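Farnesyl pyrophosphate synthase (PDB 3ZOU) catalyses the synthesis of farnesyl pyrophosphate, probably by magnesium-dependent condensation of geranyl pyrophosphate with isopentenyl pyrophosphate, as in related prenyltransferases. Local coordinates at residues A[71-76]-A[187-192]; A[12-17]-A[51-56]; A[223-228]-A[258-263]; A[216-221]-A[264-269]. One frame throughout, in Å; residues are numbered along the deposited sequence. Where two conformers were deposited one is given.

Interaction 1. Residues A[71-76]-A[187-192]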
# COMPACT_ATOMS: atom_id res chain seq x y z
N CYS A 71 -13.30 6.63 -0.51
CA CYS A 71 -12.00 7.24 -0.23
C CYS A 71 -10.82 6.35 -0.62
O CYS A 71 -9.91 6.79 -1.29
CB CYS A 71 -11.85 7.53 1.21
SG CYS A 71 -12.83 8.94 1.84
N ALA A 72 -10.95 5.09 -0.29
CA ALA A 72 -9.85 4.13 -0.57
C ALA A 72 -9.59 4.03 -2.04
O ALA A 72 -8.43 4.07 -2.49
CB ALA A 72 -10.12 2.80 0.04
N VAL A 73 -10.64 3.87 -2.86
CA VAL A 73 -10.36 3.72 -4.29
C VAL A 73 -9.81 4.99 -4.89
O VAL A 73 -8.98 4.93 -5.79
CB VAL A 73 -11.56 3.15 -5.10
CG1 VAL A 73 -11.86 1.76 -4.55
CG2 VAL A 73 -12.79 4.06 -5.01
N GLU A 74 -10.23 6.16 -4.39
CA GLU A 74 -9.71 7.39 -4.90
C GLU A 74 -8.24 7.58 -4.51
O GLU A 74 -7.46 8.09 -5.27
CB GLU A 74 -10.57 8.61 -4.50
CG GLU A 74 -10.18 9.84 -5.30
CD GLU A 74 -10.43 9.80 -6.83
OE1 GLU A 74 -11.20 8.92 -7.28
OE2 GLU A 74 -9.88 10.68 -7.50
N LEU A 75 -7.92 7.14 -3.30
CA LEU A 75 -6.54 7.24 -2.83
C LEU A 75 -5.64 6.39 -3.69
O LEU A 75 -4.51 6.81 -4.01
CB LEU A 75 -6.44 6.84 -1.38
CG LEU A 75 -7.02 7.94 -0.43
CD1 LEU A 75 -7.25 7.32 0.92
CD2 LEU A 75 -6.15 9.18 -0.33
N ILE A 76 -6.07 5.15 -4.00
CA ILE A 76 -5.25 4.31 -4.85
C ILE A 76 -5.08 5.02 -6.23
O ILE A 76 -4.00 5.03 -6.85
CB ILE A 76 -5.82 2.89 -5.01
CG1 ILE A 76 -5.80 2.12 -3.66
CG2 ILE A 76 -5.10 2.10 -6.12
CD1 ILE A 76 -4.41 1.90 -3.11
N GLU A 187 -13.40 -2.27 -11.28
CA GLU A 187 -14.08 -3.44 -10.79
C GLU A 187 -14.10 -3.43 -9.26
O GLU A 187 -15.09 -3.70 -8.60
CB GLU A 187 -13.58 -4.78 -11.39
CG GLU A 187 -13.84 -4.85 -12.87
CD GLU A 187 -12.83 -5.58 -13.72
OE1 GLU A 187 -12.31 -6.58 -13.19
OE2 GLU A 187 -12.62 -5.15 -14.91
N ALA A 188 -12.98 -3.09 -8.65
CA ALA A 188 -12.90 -3.03 -7.19
C ALA A 188 -13.76 -1.94 -6.59
O ALA A 188 -14.27 -2.10 -5.50
CB ALA A 188 -11.40 -2.78 -6.78
N SER A 189 -13.90 -0.84 -7.32
CA SER A 189 -14.72 0.27 -6.83
C SER A 189 -16.18 -0.21 -6.71
O SER A 189 -16.83 0.01 -5.72
CB SER A 189 -14.65 1.46 -7.79
OG SER A 189 -13.28 1.95 -7.81
N VAL A 190 -16.65 -0.83 -7.77
CA VAL A 190 -17.99 -1.44 -7.75
C VAL A 190 -18.13 -2.54 -6.65
O VAL A 190 -19.11 -2.59 -5.89
CB VAL A 190 -18.36 -1.96 -9.14
CG1 VAL A 190 -19.56 -2.88 -9.11
CG2 VAL A 190 -18.52 -0.79 -10.10
N ARG A 191 -17.16 -3.44 -6.55
CA ARG A 191 -17.21 -4.52 -5.61
C ARG A 191 -17.22 -3.96 -4.18
O ARG A 191 -18.00 -4.43 -3.34
CB ARG A 191 -15.97 -5.49 -5.79
CG ARG A 191 -15.85 -6.56 -4.73
CD ARG A 191 -17.04 -7.47 -4.61
NE ARG A 191 -17.35 -8.11 -5.86
CZ ARG A 191 -17.02 -9.37 -6.21
NH1 ARG A 191 -16.48 -10.20 -5.35
NH2 ARG A 191 -17.33 -9.81 -7.42
N LEU A 192 -16.38 -2.97 -3.87
CA LEU A 192 -16.31 -2.44 -2.52
C LEU A 192 -17.61 -1.72 -2.14
O LEU A 192 -18.05 -1.85 -1.01
CB LEU A 192 -15.11 -1.52 -2.39
CG LEU A 192 -13.88 -2.18 -1.81
CD1 LEU A 192 -13.39 -3.37 -2.60
CD2 LEU A 192 -12.76 -1.15 -1.67

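Interaction 2. Residues A[12-17]-A[51-56]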
# COMPACT_ATOMS: atom_id res chain seq x y z
N ALA A 12 -18.62 15.91 -4.21
CA ALA A 12 -18.60 16.74 -3.02
C ALA A 12 -18.43 15.90 -1.76
O ALA A 12 -17.72 16.30 -0.84
CB ALA A 12 -19.87 17.58 -2.94
N ARG A 13 -19.12 14.78 -1.68
CA ARG A 13 -19.12 13.93 -0.51
C ARG A 13 -17.73 13.34 -0.28
O ARG A 13 -17.16 13.42 0.81
CB ARG A 13 -20.13 12.85 -0.69
CG ARG A 13 -20.36 12.10 0.60
CD ARG A 13 -21.46 11.07 0.67
NE ARG A 13 -21.41 10.63 2.06
CZ ARG A 13 -22.06 11.14 3.11
NH1 ARG A 13 -22.97 12.10 2.98
NH2 ARG A 13 -21.81 10.65 4.33
N VAL A 14 -17.19 12.74 -1.32
CA VAL A 14 -15.86 12.14 -1.17
C VAL A 14 -14.79 13.17 -0.98
O VAL A 14 -13.83 12.93 -0.21
CB VAL A 14 -15.52 11.15 -2.31
CG1 VAL A 14 -15.10 11.83 -3.57
CG2 VAL A 14 -14.46 10.16 -1.79
N ASP A 15 -14.90 14.33 -1.59
CA ASP A 15 -13.93 15.37 -1.42
C ASP A 15 -13.90 15.81 0.04
O ASP A 15 -12.83 16.02 0.61
CB ASP A 15 -14.16 16.58 -2.32
CG ASP A 15 -13.70 16.36 -3.74
OD1 ASP A 15 -13.07 15.30 -3.99
OD2 ASP A 15 -14.10 17.19 -4.55
N ALA A 16 -15.04 15.95 0.66
CA ALA A 16 -15.04 16.30 2.10
C ALA A 16 -14.38 15.28 2.96
O ALA A 16 -13.53 15.64 3.81
CB ALA A 16 -16.48 16.62 2.57
N ALA A 17 -14.65 13.99 2.69
CA ALA A 17 -14.06 12.89 3.46
C ALA A 17 -12.54 12.83 3.22
O ALA A 17 -11.75 12.70 4.16
CB ALA A 17 -14.70 11.63 3.07
N LEU A 51 -18.75 5.19 -8.56
CA LEU A 51 -19.02 3.79 -8.73
C LEU A 51 -19.30 3.11 -7.40
O LEU A 51 -20.16 2.23 -7.31
CB LEU A 51 -17.87 3.10 -9.49
CG LEU A 51 -17.83 3.39 -11.00
CD1 LEU A 51 -16.51 3.00 -11.63
CD2 LEU A 51 -19.00 2.72 -11.72
N ALA A 52 -18.46 3.38 -6.39
CA ALA A 52 -18.66 2.77 -5.05
C ALA A 52 -20.03 3.18 -4.48
O ALA A 52 -20.75 2.34 -4.02
CB ALA A 52 -17.53 3.16 -4.12
N TYR A 53 -20.33 4.45 -4.51
CA TYR A 53 -21.64 4.91 -3.98
C TYR A 53 -22.75 4.26 -4.80
O TYR A 53 -23.74 3.78 -4.23
CB TYR A 53 -21.76 6.43 -4.09
CG TYR A 53 -20.88 7.13 -3.08
CD1 TYR A 53 -20.96 6.87 -1.72
CD2 TYR A 53 -20.00 8.13 -3.47
CE1 TYR A 53 -20.19 7.54 -0.80
CE2 TYR A 53 -19.17 8.77 -2.55
CZ TYR A 53 -19.31 8.51 -1.21
OH TYR A 53 -18.49 9.15 -0.25
N ALA A 54 -22.60 4.24 -6.12
CA ALA A 54 -23.72 3.80 -6.98
C ALA A 54 -23.90 2.31 -6.80
O ALA A 54 -25.04 1.81 -6.85
CB ALA A 54 -23.51 4.19 -8.43
N ALA A 55 -22.82 1.52 -6.68
CA ALA A 55 -22.98 0.11 -6.45
C ALA A 55 -23.65 -0.17 -5.08
O ALA A 55 -24.45 -1.13 -4.97
CB ALA A 55 -21.60 -0.61 -6.55
N CYS A 56 -23.27 0.57 -4.07
CA CYS A 56 -23.83 0.43 -2.76
C CYS A 56 -25.36 0.71 -2.89
O CYS A 56 -26.15 -0.15 -2.43
CB CYS A 56 -23.18 1.40 -1.83
SG CYS A 56 -23.78 1.34 -0.13

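Interaction 3. Residues A[223-228]-A[258-263]. With MG (magnesium ion), chain F.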
# COMPACT_ATOMS: atom_id res chain seq x y z
N ASP A 223 -12.72 6.90 -25.37
CA ASP A 223 -11.62 7.87 -25.30
C ASP A 223 -10.78 7.88 -26.60
O ASP A 223 -10.41 8.98 -27.08
CB ASP A 223 -10.65 7.53 -24.18
CG ASP A 223 -11.07 8.09 -22.85
OD1 ASP A 223 -12.17 8.69 -22.74
OD2 ASP A 223 -10.31 7.88 -21.84
N ASP A 224 -10.52 6.70 -27.13
CA ASP A 224 -9.76 6.51 -28.36
C ASP A 224 -10.55 7.16 -29.50
O ASP A 224 -9.96 7.84 -30.37
CB ASP A 224 -9.48 5.06 -28.71
CG ASP A 224 -8.37 4.42 -27.86
OD1 ASP A 224 -7.82 5.13 -27.02
OD2 ASP A 224 -8.10 3.23 -28.11
N ILE A 225 -11.87 6.96 -29.51
CA ILE A 225 -12.68 7.50 -30.58
C ILE A 225 -12.61 9.00 -30.54
O ILE A 225 -12.41 9.64 -31.58
CB ILE A 225 -14.12 7.01 -30.49
CG1 ILE A 225 -14.21 5.54 -30.86
CG2 ILE A 225 -15.05 7.90 -31.36
CD1 ILE A 225 -15.45 4.86 -30.40
N LEU A 226 -12.76 9.60 -29.35
CA LEU A 226 -12.76 11.03 -29.21
C LEU A 226 -11.40 11.66 -29.57
O LEU A 226 -11.34 12.78 -30.08
CB LEU A 226 -13.19 11.42 -27.79
CG LEU A 226 -14.65 11.16 -27.48
CD1 LEU A 226 -14.94 11.42 -26.00
CD2 LEU A 226 -15.58 11.97 -28.39
N ASP A 227 -10.31 10.95 -29.25
CA ASP A 227 -8.93 11.37 -29.67
C ASP A 227 -8.76 11.50 -31.20
O ASP A 227 -8.10 12.43 -31.66
CB ASP A 227 -7.91 10.37 -29.16
CG ASP A 227 -7.58 10.56 -27.70
OD1 ASP A 227 -8.07 11.53 -27.08
OD2 ASP A 227 -6.83 9.71 -27.17
N VAL A 228 -9.34 10.57 -31.96
CA VAL A 228 -9.46 10.72 -33.43
C VAL A 228 -10.32 11.93 -33.77
O VAL A 228 -11.55 11.87 -33.69
CB VAL A 228 -10.05 9.44 -34.07
CG1 VAL A 228 -10.21 9.57 -35.59
CG2 VAL A 228 -9.16 8.25 -33.77
N ALA A 258 -16.39 0.92 -36.83
CA ALA A 258 -16.55 -0.32 -36.12
C ALA A 258 -16.24 -0.15 -34.56
O ALA A 258 -16.76 -0.89 -33.74
CB ALA A 258 -15.60 -1.37 -36.72
N ALA A 259 -15.27 0.68 -34.27
CA ALA A 259 -14.92 1.06 -32.85
C ALA A 259 -16.19 1.70 -32.21
O ALA A 259 -16.51 1.44 -31.04
CB ALA A 259 -13.74 2.00 -32.80
N LYS A 260 -16.84 2.61 -32.94
CA LYS A 260 -18.07 3.28 -32.41
C LYS A 260 -19.16 2.23 -32.08
O LYS A 260 -19.83 2.27 -31.04
CB LYS A 260 -18.58 4.29 -33.41
CG LYS A 260 -17.69 5.48 -33.53
CD LYS A 260 -18.13 6.43 -34.64
CE LYS A 260 -17.38 7.70 -34.50
NZ LYS A 260 -17.74 8.80 -35.45
N GLY A 261 -19.29 1.23 -32.95
CA GLY A 261 -20.16 0.13 -32.74
C GLY A 261 -19.91 -0.72 -31.52
O GLY A 261 -20.81 -1.22 -30.80
N TYR A 262 -18.61 -0.97 -31.32
CA TYR A 262 -18.17 -1.72 -30.19
C TYR A 262 -18.44 -0.98 -28.86
O TYR A 262 -18.82 -1.60 -27.93
CB TYR A 262 -16.68 -2.00 -30.34
CG TYR A 262 -16.06 -2.92 -29.28
CD1 TYR A 262 -16.69 -4.09 -28.83
CD2 TYR A 262 -14.81 -2.59 -28.75
CE1 TYR A 262 -16.09 -4.93 -27.90
CE2 TYR A 262 -14.21 -3.43 -27.82
CZ TYR A 262 -14.86 -4.57 -27.40
OH TYR A 262 -14.29 -5.40 -26.44
N ALA A 263 -18.29 0.32 -28.87
CA ALA A 263 -18.62 1.13 -27.67
C ALA A 263 -20.06 0.93 -27.30
O ALA A 263 -20.38 0.69 -26.15
CB ALA A 263 -18.30 2.58 -27.88
MG MG F . -6.42 4.57 -25.50
O HOH W 1 -6.56 2.25 -26.27
O HOH W 2 -6.72 6.58 -24.58
O HOH W 3 -8.07 4.00 -24.53
O HOH W 4 -4.96 5.38 -26.85
O HOH W 5 -5.23 4.28 -24.02

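Interaction 4. Residues A[216-221]-A[264-269]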
# COMPACT_ATOMS: atom_id res chain seq x y z
N GLY A 216 -15.56 -0.35 -17.94
CA GLY A 216 -14.11 -0.05 -17.97
C GLY A 216 -13.54 -0.05 -19.37
O GLY A 216 -12.84 0.85 -19.76
N LEU A 217 -13.95 -1.01 -20.18
CA LEU A 217 -13.52 -1.05 -21.54
C LEU A 217 -14.20 0.02 -22.37
O LEU A 217 -13.60 0.68 -23.22
CB LEU A 217 -13.75 -2.43 -22.17
CG LEU A 217 -12.80 -3.55 -21.83
CD1 LEU A 217 -13.15 -4.65 -22.88
CD2 LEU A 217 -11.35 -3.14 -21.99
N ALA A 218 -15.50 0.22 -22.13
CA ALA A 218 -16.22 1.28 -22.88
C ALA A 218 -15.56 2.65 -22.78
O ALA A 218 -15.44 3.38 -23.79
CB ALA A 218 -17.66 1.33 -22.42
N PHE A 219 -15.08 3.00 -21.59
CA PHE A 219 -14.40 4.21 -21.40
C PHE A 219 -13.17 4.34 -22.29
O PHE A 219 -12.94 5.38 -22.89
CB PHE A 219 -13.90 4.38 -19.99
CG PHE A 219 -13.33 5.73 -19.77
CD1 PHE A 219 -14.19 6.84 -19.74
CD2 PHE A 219 -11.95 5.95 -19.70
CE1 PHE A 219 -13.68 8.14 -19.59
CE2 PHE A 219 -11.44 7.25 -19.53
CZ PHE A 219 -12.31 8.34 -19.50
N GLN A 220 -12.43 3.24 -22.38
CA GLN A 220 -11.20 3.28 -23.15
C GLN A 220 -11.48 3.36 -24.66
O GLN A 220 -10.78 4.07 -25.39
CB GLN A 220 -10.33 2.06 -22.83
CG GLN A 220 -9.86 2.07 -21.39
CD GLN A 220 -8.98 3.27 -21.06
OE1 GLN A 220 -8.27 3.83 -21.90
NE2 GLN A 220 -9.11 3.76 -19.82
N VAL A 221 -12.49 2.61 -25.09
CA VAL A 221 -12.90 2.66 -26.52
C VAL A 221 -13.35 4.05 -26.88
O VAL A 221 -12.90 4.66 -27.91
CB VAL A 221 -13.97 1.61 -26.82
CG1 VAL A 221 -14.43 1.73 -28.30
CG2 VAL A 221 -13.53 0.19 -26.49
N LEU A 264 -20.95 0.94 -28.30
CA LEU A 264 -22.35 0.65 -27.98
C LEU A 264 -22.62 -0.73 -27.45
O LEU A 264 -23.42 -0.95 -26.55
CB LEU A 264 -23.28 0.90 -29.21
CG LEU A 264 -23.24 2.31 -29.77
CD1 LEU A 264 -24.30 2.41 -30.86
CD2 LEU A 264 -23.47 3.40 -28.75
N GLU A 265 -21.93 -1.72 -28.02
CA GLU A 265 -22.06 -3.09 -27.57
C GLU A 265 -21.63 -3.24 -26.10
O GLU A 265 -22.26 -3.96 -25.36
CB GLU A 265 -21.22 -4.04 -28.45
CG GLU A 265 -21.74 -4.08 -29.88
CD GLU A 265 -20.86 -4.82 -30.85
OE1 GLU A 265 -19.66 -5.07 -30.58
OE2 GLU A 265 -21.42 -5.10 -31.92
N LEU A 266 -20.56 -2.54 -25.72
CA LEU A 266 -20.05 -2.57 -24.33
C LEU A 266 -21.06 -1.90 -23.37
O LEU A 266 -21.40 -2.45 -22.32
CB LEU A 266 -18.67 -1.90 -24.23
CG LEU A 266 -17.54 -2.71 -24.94
CD1 LEU A 266 -16.39 -1.79 -25.13
CD2 LEU A 266 -17.20 -3.97 -24.13
N ARG A 267 -21.58 -0.74 -23.79
CA ARG A 267 -22.67 -0.13 -23.01
C ARG A 267 -23.81 -1.16 -22.83
O ARG A 267 -24.39 -1.36 -21.77
CB ARG A 267 -23.25 1.04 -23.73
CG ARG A 267 -24.51 1.62 -23.08
CD ARG A 267 -25.30 2.45 -24.07
NE ARG A 267 -25.78 1.61 -25.15
CZ ARG A 267 -26.29 2.10 -26.28
NH1 ARG A 267 -26.28 3.41 -26.46
NH2 ARG A 267 -26.69 1.25 -27.25
N ASP A 268 -24.20 -1.81 -23.92
CA ASP A 268 -25.26 -2.78 -23.82
C ASP A 268 -24.99 -3.94 -22.90
O ASP A 268 -25.83 -4.40 -22.22
CB ASP A 268 -25.66 -3.29 -25.21
CG ASP A 268 -26.22 -2.25 -26.09
OD1 ASP A 268 -26.64 -1.16 -25.59
OD2 ASP A 268 -26.29 -2.55 -27.32
N LEU A 269 -23.74 -4.44 -22.90
CA LEU A 269 -23.39 -5.48 -21.98
C LEU A 269 -23.47 -5.02 -20.55
O LEU A 269 -23.93 -5.75 -19.72
CB LEU A 269 -21.95 -5.97 -22.29
CG LEU A 269 -21.76 -6.75 -23.56
CD1 LEU A 269 -20.27 -6.97 -23.88
CD2 LEU A 269 -22.52 -8.06 -23.50

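Interaction 1. Residues A[71-76]-A[187-192]
S189 is the first residue of 187-192 to meet the other helix, and it does so with its hydroxyl oxygen against V73. S189 OG lies 3.4 Å from V73 CB, and both methyls of the valine come near it, CG2 at 3.5 Å and CG1 at 3.6 Å from the same S189 OG. The oxygen thus faces the branch point of the valine. This is van der Waals packing of a polar atom on hydrocarbon, and the hydroxyl finds its partner on its own helix: with chi1 at -64°, OG sits beside the backbone N and is hydrogen-bonded to L185 O, one turn back. A small residue allows a close approach, and the CA atoms of V73 and S189 are 6.1 Å apart. V73 CG1 also reaches S189 CA, at 3.9 Å.

Both helices belong to the all-helical prenyltransferase fold and line its reaction pocket. Helix 67-85 supplies S80, L81, H83 and D84 to the geranyl diphosphate site, the last of these also binding magnesium, while helix 171-196 supplies K181 and T182. The contact is deeper in the bundle, the side chain of S189 being about 12 Å from the bound geranyl diphosphate.

One turn after S189, L192 directs a branch at the same valine. Its CD2 touches V73 CG1 at 4.2 Å, a looser and wholly apolar contact. Other helices border the pair: R48 of helix 47-58 meets both V73 and S189, and A72 and A188 lean on L145 and A148 of helix 135-149.

Interaction 2. Residues A[12-17]-A[51-56]
V14 and Y53 are the closest CA pair of the two helical segments, yet these atoms are 9.7 Å apart, a gap bridged by the length of the tyrosine side chain. The phenol of Y53 reaches across so that its OH end meets the surface of 12-17 where R13 and V14 adjoin.

R13 lies along one side of that end. Its CG is 3.6 Å and its CD 3.7 Å from Y53 OH, and CD is also 3.8 Å from Y53 CZ, approaching the ring obliquely. With CG opposite the backbone N (chi1 -169°) and the chain extended as far as NE, the arginine passes the phenol with its methylenes before its charged group begins. The guanidinium stands almost perpendicular to the ring, at 89°, with Y53 OH at its edge. R13 and Y53 share no hydrogen bond; D67, at the start of helix 67-85, links them, its OD1 forming a salt bridge with R13 NE and a hydrogen bond with Y53 OH.

Helices 3-19 and 47-58 are early elements of the all-helical prenyltransferase fold, and both contribute to the pocket that holds the bound benzoxazolone-propanoic acid fragment: I3, A4 and Q7 come from the first, V47 and L50 from the second. The side chain of Y53 is about 12 Å from that ligand.

V14 comes to the ring at its edge, near the ring plane. V14 CB is 4.1 Å from Y53 OH and 4.4 Å from Y53 CE2, while A70 of helix 67-85 touches both the valine and the tyrosine.

Interaction 3. Residues A[223-228]-A[258-263]
The second aspartate-rich motif of the prenyltransferases, D223-D224-I225-L226-D227, closes helix 202-227, and I225 within it packs against helix 256-273. The short segments run roughly antiparallel, at 146°, with their axes 10.1 Å apart.

I225 inserts CD1 against the backbone opposite, 3.6 Å from A259 O and 3.7 Å from K260 CA. Its CG1 meets A259 CB at 4.1 Å, and CD1 extends more loosely to A263 CB. The other branch, CG2, packs on K260 as well: chi1 of -72° places it opposite the backbone N, where it lies 3.9 Å from K260 CE. The lysine, extended beyond CG, thus lays its methylenes across the isoleucine.

The preceding residue turns to the metal. D224 OD1 binds the magnesium ion at 2.1 Å, and five waters bring the ligands to six, water 1 being the long one at 2.5 Å from the magnesium. The protein grips the ion here through a single carboxylate oxygen. D224 OD2 accepts hydrogen bonds from water 1, at 2.6 Å, and from Y250 N, and together these would limit rotation of the carboxylate.

Helix 250-254 borders the aspartate, with P251 packed on its side chain, and R294, just after helix 282-293, forms a salt bridge with D223. From helix 256-273, Y262 reaches E175 of helix 171-196.

Interaction 4. Residues A[216-221]-A[264-269]
A218 and L266 bring the two helices close, with CA atoms 5.6 Å apart, where segments 216-221 and 264-269 pass nearly antiparallel at 160° and an axis distance of 8.8 Å.

L266 carries the contact. Its CB rests on A218 CB at 3.8 Å, a near approach that the alanine methyl permits. Beyond it CD1 lies against the facing helix, where it meets L217, A218 and V221: it is 3.7 Å from the backbone atom A218 N and equally 3.7 Å from V221 CG2. The same methyl touches L217 CB at 4.0 Å. V221 presents CG2 because its chi1 of 177° sets that methyl beside the backbone N. The contacts between side chains are all apolar, A218 N being the polar backbone atom on which CD1 also rests.

The charged pair R267 and D268 takes no part in this apolar contact, and the end of R267 leads away from it. R267 grips D268 side-on, NE and NH2 both reaching D268 OD1 at 2.9 Å from the same face of the carboxylate. OD1 lies near the guanidinium plane, but both bonds are bent, near 140°.

Helices 202-227 and 256-273 pack side by side in the all-helical prenyltransferase fold. Helix 282-293 flanks them, I291 and V292 meeting A218 while R289 and V292 meet R267. L217 leans on E175 and H178 of helix 171-196, and Y250 of helix 250-254 packs on both L217 and V221.

Four helix contacts, all buried, show how chemistry varies within one bundle. Interaction 1 lies nearest the centre of the chain, its own centre about 6 Å away. Interaction 2 touches it, A52 and A55 packing on the backbone of S189 and V190, but extends to an exposed arginine and closes through a carboxylate outside its segments. Interactions 4 and 3 are progressively more peripheral, their centres about 16 and 21 Å from that of the chain, and join the same two helices, 202-227 and 256-273. Both rest on one branched aliphatic side chain laid against the facing helix, but from opposite helices: I225 in interaction 3, L266 in interaction 4. Interaction 3 alone adjoins a metal ion.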